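Farnesyltransferase, putative (Trypanosoma cruzi, PDB 3WCA) probably condenses two molecules of farnesyl diphosphate into squalene, using magnesium and NADPH or NADH, at the entry to sterol biosynthesis. Local coordinates at residues D33-Q36 with S41-V44; A43-E48 with S280-V285; V57-L62 with T115-A120. The protein carries 1 engineered substitution. One frame throughout, in Å; residues are numbered along the deposited sequence.

Interaction 1: D33-Q36 with S41-V44; sequences DILQ and SFAV. With FPS (S-[(2E,6E)-3,7,11-trimethyldodeca-2,6,10-trienyl] trihydrogen thiodiphosphate), chain E.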
loop_
_atom_site.group_PDB
_atom_site.type_symbol
_atom_site.label_atom_id
_atom_site.label_comp_id
_atom_site.label_asym_id
_atom_site.label_seq_id
_atom_site.Cartn_x
_atom_site.Cartn_y
_atom_site.Cartn_z
ATOM N N ASP A 33 -2.642 20.344 -1.177
ATOM C CA ASP A 33 -1.353 20.866 -0.739
ATOM C C ASP A 33 -0.765 20.003 0.364
ATOM O O ASP A 33 0.437 19.742 0.387
ATOM C CB ASP A 33 -1.500 22.299 -0.232
ATOM C CG ASP A 33 -1.261 23.329 -1.312
ATOM O OD1 ASP A 33 -1.741 23.129 -2.452
ATOM O OD2 ASP A 33 -0.598 24.347 -1.016
ATOM N N ILE A 34 -1.606 19.556 1.288
ATOM C CA ILE A 34 -1.101 18.735 2.369
ATOM C C ILE A 34 -0.765 17.367 1.787
ATOM O O ILE A 34 0.208 16.737 2.182
ATOM C CB ILE A 34 -2.137 18.634 3.529
ATOM C CG1 ILE A 34 -1.427 18.224 4.818
ATOM C CG2 ILE A 34 -3.231 17.655 3.195
ATOM C CD1 ILE A 34 -0.542 19.321 5.393
ATOM N N LEU A 35 -1.563 16.928 0.820
ATOM C CA LEU A 35 -1.342 15.647 0.164
ATOM C C LEU A 35 0.057 15.604 -0.441
ATOM O O LEU A 35 0.786 14.625 -0.299
ATOM C CB LEU A 35 -2.371 15.450 -0.946
ATOM C CG LEU A 35 -2.105 14.276 -1.882
ATOM C CD1 LEU A 35 -2.219 12.992 -1.101
ATOM C CD2 LEU A 35 -3.085 14.288 -3.034
ATOM N N GLN A 36 0.422 16.678 -1.126
ATOM C CA GLN A 36 1.724 16.778 -1.766
ATOM C C GLN A 36 2.888 16.742 -0.779
ATOM O O GLN A 36 3.964 16.234 -1.095
ATOM C CB GLN A 36 1.774 18.061 -2.595
ATOM C CG GLN A 36 3.165 18.569 -2.914
ATOM C CD GLN A 36 3.122 19.701 -3.914
ATOM O OE1 GLN A 36 2.897 19.478 -5.109
ATOM N NE2 GLN A 36 3.315 20.929 -3.434
ATOM N N SER A 41 4.538 10.572 -3.496
ATOM C CA SER A 41 4.259 9.445 -4.380
ATOM C C SER A 41 2.814 9.438 -4.881
ATOM O O SER A 41 2.554 9.571 -6.077
ATOM C CB SER A 41 4.550 8.131 -3.652
ATOM O OG SER A 41 4.267 7.012 -4.480
ATOM N N PHE A 42 1.882 9.277 -3.949
ATOM C CA PHE A 42 0.460 9.244 -4.254
ATOM C C PHE A 42 -0.014 10.531 -4.925
ATOM O O PHE A 42 -0.837 10.496 -5.833
ATOM C CB PHE A 42 -0.325 9.050 -2.963
ATOM C CG PHE A 42 -1.736 8.598 -3.167
ATOM C CD1 PHE A 42 -2.005 7.297 -3.579
ATOM C CD2 PHE A 42 -2.799 9.461 -2.918
ATOM C CE1 PHE A 42 -3.313 6.855 -3.739
ATOM C CE2 PHE A 42 -4.113 9.032 -3.075
ATOM C CZ PHE A 42 -4.374 7.726 -3.484
ATOM N N ALA A 43 0.512 11.660 -4.458
ATOM C CA ALA A 43 0.137 12.975 -4.970
ATOM C C ALA A 43 0.431 13.174 -6.453
ATOM O O ALA A 43 -0.070 14.111 -7.062
ATOM C CB ALA A 43 0.813 14.085 -4.139
ATOM N N VAL A 44 1.250 12.309 -7.036
ATOM C CA VAL A 44 1.546 12.430 -8.448
ATOM C C VAL A 44 0.555 11.553 -9.186
ATOM O O VAL A 44 -0.102 11.985 -10.132
ATOM C CB VAL A 44 2.973 11.946 -8.792
ATOM C CG1 VAL A 44 3.179 11.989 -10.298
ATOM C CG2 VAL A 44 4.014 12.823 -8.104
HETATM C C1 FPS E . 1.912 4.004 1.725
HETATM S S1 FPS E . 1.644 5.839 1.591
HETATM C C2 FPS E . 0.576 3.252 1.440
HETATM C C3 FPS E . 0.339 2.049 0.783
HETATM C C4 FPS E . 1.415 1.171 0.184
HETATM C C5 FPS E . -1.102 1.610 0.652
HETATM C C6 FPS E . -1.998 2.357 -0.384
HETATM C C7 FPS E . -2.868 1.308 -1.044
HETATM C C8 FPS E . -3.534 1.421 -2.202
HETATM C C10 FPS E . -4.358 0.192 -2.634
HETATM C C9 FPS E . -3.513 2.678 -3.080
HETATM C C11 FPS E . -4.486 0.082 -4.136
HETATM C C12 FPS E . -5.667 -0.794 -4.465
HETATM C C13 FPS E . -6.468 -0.660 -5.545
HETATM C C14 FPS E . -6.287 0.428 -6.613
HETATM C C15 FPS E . -7.614 -1.656 -5.704
HETATM P PA FPS E . 2.334 6.530 -0.235
HETATM O O1A FPS E . 1.706 5.694 -1.386
HETATM O O2A FPS E . 1.916 7.973 -0.353
HETATM O O3A FPS E . 3.994 6.726 -0.357
HETATM P PB FPS E . 5.351 5.769 -0.023
HETATM O O1B FPS E . 6.389 5.849 -1.181
HETATM O O2B FPS E . 6.061 6.329 1.262
HETATM O O3B FPS E . 4.928 4.245 0.080
#
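An apolar contact between two consecutive helices, made where the chain turns from helix 26-38 into helix 40-45, brings Leu35 and Gln36 against Phe42 and Ala43 at one border of the farnesyl thiodiphosphate pocket. Gln36 and Ala43 have the nearest CA atoms across the contact, 5.2 Å apart. Ala43, with only a methyl for a side chain, suits so close an approach: its CB rests 3.7 Å from Leu35 CG and equally close to Gln36 CA. Leu35 sets its branch point on this methyl. Its CG lies anti to the backbone N (chi1 169°), which carries the branch across to the second helix; CD2 then settles over Ala43 CA and CB, while CD1 reaches on to Phe42. There the two side chains meet at about a right angle, and Leu35 CD1 touches the ring at its edge, near its plane, 4.0 Å from Phe42 CD2. Leu35 and Phe42 are buried, and both also lean on helix 51-72, where Tyr61 stacks on the Phe42 ring; a branched aliphatic and a flat aromatic fill such a three-helix junction well. Gln36, by contrast, is exposed and contributes mainly its CA and CB, so its amide can stay at the surface. Ser41 takes no part in the helix contact but borders the ligand, and Phe42 does both. Ser41 CB lies 3.6 Å from O3A, the oxygen bridging the two phosphorus atoms of the thiodiphosphate, and Phe42 CB lies 3.6 Å from its O2A. No hydrogen bond links the two helical segments. Their hold on each other therefore rests on shape and on the exclusion of water, without directional bonds, and the same short helix that packs on Leu35 through Ala43 offers carbon surface to the diphosphate-like head of the substrate analogue.

Interaction 2: A43-E48 with S280-V285; sequences AVVIME and SAIPQV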
loop_
_atom_site.group_PDB
_atom_site.type_symbol
_atom_site.label_atom_id
_atom_site.label_comp_id
_atom_site.label_asym_id
_atom_site.label_seq_id
_atom_site.Cartn_x
_atom_site.Cartn_y
_atom_site.Cartn_z
ATOM N N ALA A 43 0.512 11.660 -4.458
ATOM C CA ALA A 43 0.137 12.975 -4.970
ATOM C C ALA A 43 0.431 13.174 -6.453
ATOM O O ALA A 43 -0.070 14.111 -7.062
ATOM C CB ALA A 43 0.813 14.085 -4.139
ATOM N N VAL A 44 1.250 12.309 -7.036
ATOM C CA VAL A 44 1.546 12.430 -8.448
ATOM C C VAL A 44 0.555 11.553 -9.186
ATOM O O VAL A 44 -0.102 11.985 -10.132
ATOM C CB VAL A 44 2.973 11.946 -8.792
ATOM C CG1 VAL A 44 3.179 11.989 -10.298
ATOM C CG2 VAL A 44 4.014 12.823 -8.104
ATOM N N VAL A 45 0.450 10.314 -8.733
ATOM C CA VAL A 45 -0.435 9.354 -9.362
ATOM C C VAL A 45 -1.891 9.784 -9.325
ATOM O O VAL A 45 -2.630 9.564 -10.280
ATOM C CB VAL A 45 -0.311 7.978 -8.686
ATOM C CG1 VAL A 45 -1.106 6.951 -9.455
ATOM C CG2 VAL A 45 1.155 7.576 -8.614
ATOM N N ILE A 46 -2.305 10.394 -8.218
ATOM C CA ILE A 46 -3.678 10.822 -8.080
ATOM C C ILE A 46 -4.078 11.819 -9.175
ATOM O O ILE A 46 -5.253 11.944 -9.503
ATOM C CB ILE A 46 -3.919 11.449 -6.684
ATOM C CG1 ILE A 46 -5.418 11.461 -6.374
ATOM C CG2 ILE A 46 -3.341 12.867 -6.627
ATOM C CD1 ILE A 46 -5.763 12.148 -5.061
ATOM N N MET A 47 -3.103 12.506 -9.758
ATOM C CA MET A 47 -3.398 13.487 -10.796
ATOM C C MET A 47 -3.915 12.862 -12.087
ATOM O O MET A 47 -4.415 13.565 -12.960
ATOM C CB MET A 47 -2.161 14.345 -11.077
ATOM C CG MET A 47 -1.761 15.240 -9.904
ATOM S SD MET A 47 -3.143 16.288 -9.322
ATOM C CE MET A 47 -2.683 16.537 -7.591
ATOM N N GLU A 48 -3.782 11.545 -12.203
ATOM C CA GLU A 48 -4.263 10.794 -13.365
ATOM C C GLU A 48 -5.796 10.785 -13.377
ATOM O O GLU A 48 -6.425 10.626 -14.427
ATOM C CB GLU A 48 -3.789 9.336 -13.298
ATOM C CG GLU A 48 -2.285 9.100 -13.492
ATOM C CD GLU A 48 -1.763 9.670 -14.805
ATOM O OE1 GLU A 48 -2.525 9.701 -15.793
ATOM O OE2 GLU A 48 -0.584 10.075 -14.849
ATOM N N SER A 280 -4.708 3.250 -11.207
ATOM C CA SER A 280 -4.629 1.926 -10.578
ATOM C C SER A 280 -3.402 1.093 -10.963
ATOM O O SER A 280 -2.841 0.364 -10.136
ATOM C CB SER A 280 -5.891 1.119 -10.915
ATOM O OG SER A 280 -7.063 1.740 -10.388
ATOM N N ALA A 281 -2.980 1.228 -12.214
ATOM C CA ALA A 281 -1.859 0.470 -12.757
ATOM C C ALA A 281 -0.467 0.922 -12.355
ATOM O O ALA A 281 0.383 0.097 -12.034
ATOM C CB ALA A 281 -1.951 0.452 -14.273
ATOM N N ILE A 282 -0.236 2.226 -12.390
ATOM C CA ILE A 282 1.076 2.770 -12.085
ATOM C C ILE A 282 1.696 2.293 -10.781
ATOM O O ILE A 282 2.840 1.865 -10.770
ATOM C CB ILE A 282 1.037 4.310 -12.156
ATOM C CG1 ILE A 282 0.885 4.721 -13.631
ATOM C CG2 ILE A 282 2.283 4.925 -11.511
ATOM C CD1 ILE A 282 0.621 6.212 -13.848
ATOM N N PRO A 283 0.954 2.356 -9.668
ATOM C CA PRO A 283 1.545 1.893 -8.413
ATOM C C PRO A 283 1.867 0.393 -8.463
ATOM O O PRO A 283 2.870 -0.052 -7.898
ATOM C CB PRO A 283 0.463 2.228 -7.384
ATOM C CG PRO A 283 -0.222 3.457 -8.009
ATOM C CD PRO A 283 -0.362 2.971 -9.429
ATOM N N GLN A 284 1.029 -0.384 -9.142
ATOM C CA GLN A 284 1.271 -1.813 -9.248
ATOM C C GLN A 284 2.542 -2.079 -10.057
ATOM O O GLN A 284 3.374 -2.891 -9.661
ATOM C CB GLN A 284 0.083 -2.533 -9.905
ATOM C CG GLN A 284 -1.248 -2.447 -9.136
ATOM C CD GLN A 284 -1.168 -3.031 -7.741
ATOM O OE1 GLN A 284 -0.470 -4.021 -7.510
ATOM N NE2 GLN A 284 -1.887 -2.428 -6.803
ATOM N N VAL A 285 2.698 -1.406 -11.192
ATOM C CA VAL A 285 3.897 -1.618 -11.998
ATOM C C VAL A 285 5.153 -1.189 -11.212
ATOM O O VAL A 285 6.195 -1.835 -11.294
ATOM C CB VAL A 285 3.812 -0.851 -13.326
ATOM C CG1 VAL A 285 5.117 -0.992 -14.096
ATOM C CG2 VAL A 285 2.650 -1.388 -14.152
#
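Val45 holds CG1 anti to its backbone N (chi1 -173°) and CG2 beside it, spreading two methyls towards helix 274-294, one for each of two neighbouring residues there. Val45 CG1 meets the ring of Pro283, 3.9 Å from its CG and 4.0 Å from its CD. Val45 CG2 meets Ile282 CG2 at 4.1 Å, the two side chains sliding past each other in opposite directions. In Ile282 it is CG1 that stands anti to the carbonyl carbon (chi1 -71°), and the extended chain beyond it takes CD1 to within 4.1 Å of Glu48 CG. The bent chain of Glu48 crosses the isoleucine at about a right angle, so that its CG methylene gives the apolar surface while the carboxylate OE2 passes just beside the same methyl.

In the all-helical fold of the squalene/phytoene synthase family, this contact joins helix 40-45 and the 3-10 segment 46-48 to a helix more than 230 residues later. Pro283 suits its place: having no N-H, it cannot bond to the preceding turn, and the helix kinks there, while its compact ring packs against valine. Around the contact, Leu200 of helix 191-207 touches Pro283, and Phe316 of helix 309-318 lies against both Val45 and Ile282. The bound farnesyl thiodiphosphate is about 6 Å from the Pro283 side chain, nearest atom to nearest atom.

Interaction 3: V57-L62 with T115-A120; sequences VCIFYL and THVTRA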
loop_
_atom_site.group_PDB
_atom_site.type_symbol
_atom_site.label_atom_id
_atom_site.label_comp_id
_atom_site.label_asym_id
_atom_site.label_seq_id
_atom_site.Cartn_x
_atom_site.Cartn_y
_atom_site.Cartn_z
ATOM N N VAL A 57 -11.041 10.874 -3.953
ATOM C CA VAL A 57 -9.893 10.043 -3.614
ATOM C C VAL A 57 -8.877 10.825 -2.775
ATOM O O VAL A 57 -8.284 10.277 -1.843
ATOM C CB VAL A 57 -9.231 9.480 -4.884
ATOM C CG1 VAL A 57 -7.868 8.898 -4.567
ATOM C CG2 VAL A 57 -10.119 8.408 -5.473
ATOM N N CYS A 58 -8.686 12.104 -3.080
ATOM C CA CYS A 58 -7.746 12.904 -2.300
ATOM C C CYS A 58 -8.176 13.049 -0.837
ATOM O O CYS A 58 -7.349 12.982 0.077
ATOM C CB CYS A 58 -7.586 14.292 -2.903
ATOM S SG CYS A 58 -6.658 15.382 -1.836
ATOM N N ILE A 59 -9.471 13.267 -0.625
ATOM C CA ILE A 59 -10.009 13.417 0.723
ATOM C C ILE A 59 -9.972 12.076 1.453
ATOM O O ILE A 59 -9.704 12.017 2.654
ATOM C CB ILE A 59 -11.463 13.929 0.681
ATOM C CG1 ILE A 59 -11.506 15.273 -0.035
ATOM C CG2 ILE A 59 -12.024 14.052 2.101
ATOM C CD1 ILE A 59 -10.476 16.264 0.490
ATOM N N PHE A 60 -10.271 11.015 0.709
ATOM C CA PHE A 60 -10.257 9.653 1.217
ATOM C C PHE A 60 -8.869 9.337 1.772
ATOM O O PHE A 60 -8.724 8.811 2.882
ATOM C CB PHE A 60 -10.590 8.697 0.071
ATOM C CG PHE A 60 -10.484 7.245 0.427
ATOM C CD1 PHE A 60 -10.946 6.777 1.660
ATOM C CD2 PHE A 60 -10.022 6.321 -0.516
ATOM C CE1 PHE A 60 -10.962 5.402 1.945
ATOM C CE2 PHE A 60 -10.034 4.951 -0.244
ATOM C CZ PHE A 60 -10.512 4.487 0.995
ATOM N N TYR A 61 -7.853 9.671 0.981
ATOM C CA TYR A 61 -6.467 9.444 1.355
ATOM C C TYR A 61 -6.055 10.235 2.588
ATOM O O TYR A 61 -5.330 9.725 3.436
ATOM C CB TYR A 61 -5.543 9.809 0.191
ATOM C CG TYR A 61 -4.077 9.803 0.558
ATOM C CD1 TYR A 61 -3.305 8.649 0.433
ATOM C CD2 TYR A 61 -3.474 10.949 1.079
ATOM C CE1 TYR A 61 -1.961 8.633 0.822
ATOM C CE2 TYR A 61 -2.140 10.947 1.475
ATOM C CZ TYR A 61 -1.388 9.788 1.347
ATOM O OH TYR A 61 -0.077 9.798 1.774
ATOM N N LEU A 62 -6.496 11.480 2.696
ATOM C CA LEU A 62 -6.105 12.282 3.847
ATOM C C LEU A 62 -6.760 11.788 5.137
ATOM O O LEU A 62 -6.151 11.821 6.208
ATOM C CB LEU A 62 -6.422 13.752 3.595
ATOM C CG LEU A 62 -5.543 14.407 2.516
ATOM C CD1 LEU A 62 -6.042 15.827 2.220
ATOM C CD2 LEU A 62 -4.095 14.446 2.995
ATOM N N THR A 115 -9.811 20.689 9.787
ATOM C CA THR A 115 -11.086 21.277 9.400
ATOM C C THR A 115 -11.266 21.314 7.885
ATOM O O THR A 115 -12.356 21.055 7.372
ATOM C CB THR A 115 -11.217 22.718 9.917
ATOM O OG1 THR A 115 -10.902 22.757 11.311
ATOM C CG2 THR A 115 -12.632 23.224 9.714
ATOM N N HIS A 116 -10.197 21.640 7.167
ATOM C CA HIS A 116 -10.284 21.725 5.712
ATOM C C HIS A 116 -10.730 20.429 5.070
ATOM O O HIS A 116 -11.438 20.440 4.070
ATOM C CB HIS A 116 -8.947 22.148 5.113
ATOM C CG HIS A 116 -8.510 23.515 5.525
ATOM N ND1 HIS A 116 -7.536 23.731 6.474
ATOM C CD2 HIS A 116 -8.929 24.740 5.129
ATOM C CE1 HIS A 116 -7.372 25.031 6.647
ATOM N NE2 HIS A 116 -8.206 25.666 5.842
ATOM N N VAL A 117 -10.314 19.312 5.653
ATOM C CA VAL A 117 -10.666 18.000 5.130
ATOM C C VAL A 117 -12.141 17.688 5.352
ATOM O O VAL A 117 -12.824 17.212 4.450
ATOM C CB VAL A 117 -9.824 16.886 5.801
ATOM C CG1 VAL A 117 -10.094 15.559 5.120
ATOM C CG2 VAL A 117 -8.357 17.233 5.733
ATOM N N THR A 118 -12.631 17.942 6.561
ATOM C CA THR A 118 -14.033 17.664 6.855
ATOM C C THR A 118 -14.948 18.576 6.049
ATOM O O THR A 118 -16.021 18.155 5.615
ATOM C CB THR A 118 -14.337 17.817 8.348
ATOM O OG1 THR A 118 -13.956 19.126 8.783
ATOM C CG2 THR A 118 -13.574 16.770 9.146
ATOM N N ARG A 119 -14.533 19.822 5.838
ATOM C CA ARG A 119 -15.357 20.740 5.048
ATOM C C ARG A 119 -15.462 20.193 3.635
ATOM O O ARG A 119 -16.555 20.018 3.104
ATOM C CB ARG A 119 -14.739 22.135 4.979
ATOM C CG ARG A 119 -14.602 22.845 6.299
ATOM C CD ARG A 119 -14.358 24.318 6.050
ATOM N NE ARG A 119 -13.895 25.011 7.245
ATOM C CZ ARG A 119 -14.074 26.310 7.462
ATOM N NH1 ARG A 119 -14.714 27.054 6.564
ATOM N NH2 ARG A 119 -13.605 26.866 8.569
ATOM N N ALA A 120 -14.307 19.936 3.030
ATOM C CA ALA A 120 -14.250 19.396 1.679
ATOM C C ALA A 120 -15.087 18.126 1.630
ATOM O O ALA A 120 -15.784 17.856 0.651
ATOM C CB ALA A 120 -12.811 19.084 1.310
#
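Ile59 meets Val117 and Ala120 in a buried helix-helix contact of the all-helical squalene/phytoene synthase fold, joining helix 51-72 to the short helix 115-122. The segment axes approach to 10.1 Å at 138° between their directions, inclined well away from antiparallel. Ile59 uses both branches. Its CG2, anti to the backbone N, lies 3.9 Å from Val117 CG1 and also near the Val117 carbonyl oxygen; the other branch folds back at chi2 (-50°) and places CD1 3.8 Å from Ala120 CB. The small alanine accepts the end of the longer isoleucine chain, one turn on from the branched valine. Leu62 joins from the next turn, with its CB 4.4 Å from the same Val117 CG1.

Helix 26-38 backs this core, with Cys31 against Ile59 and Ile34 against Leu62, while Phe30 stacks on His116. On the other helix, Thr118 is buried but faces away from helix 51-72, and its hydroxyl is satisfied within its own helix. Thr118 OG1 donates to Thr115 O over 2.9 Å, tilted 29° from the carbonyl plane, and that oxygen also accepts the backbone N-H of Arg119.

Overall arrangement
All three contacts are apolar, with no hydrogen bond crossing any of them, yet they differ in burial. All touching residues of interaction 3 are buried and aliphatic, although it lies farthest from the chain's centre; interactions 1 and 2 are partly buried, and each brings in a polar residue, Gln36 or Glu48, chiefly through its carbons. Interactions 1 and 2 share helix 40-45, which thus faces its immediate predecessor in the chain and a distant late helix. Interaction 3 connects with both through helix 51-72: Tyr61 and Leu62 pack on the residues of 33-36, and Ile46 reaches Val57 and Cys58. The substrate analogue is touched directly by residues of interaction 1 and by Tyr61 of 57-62.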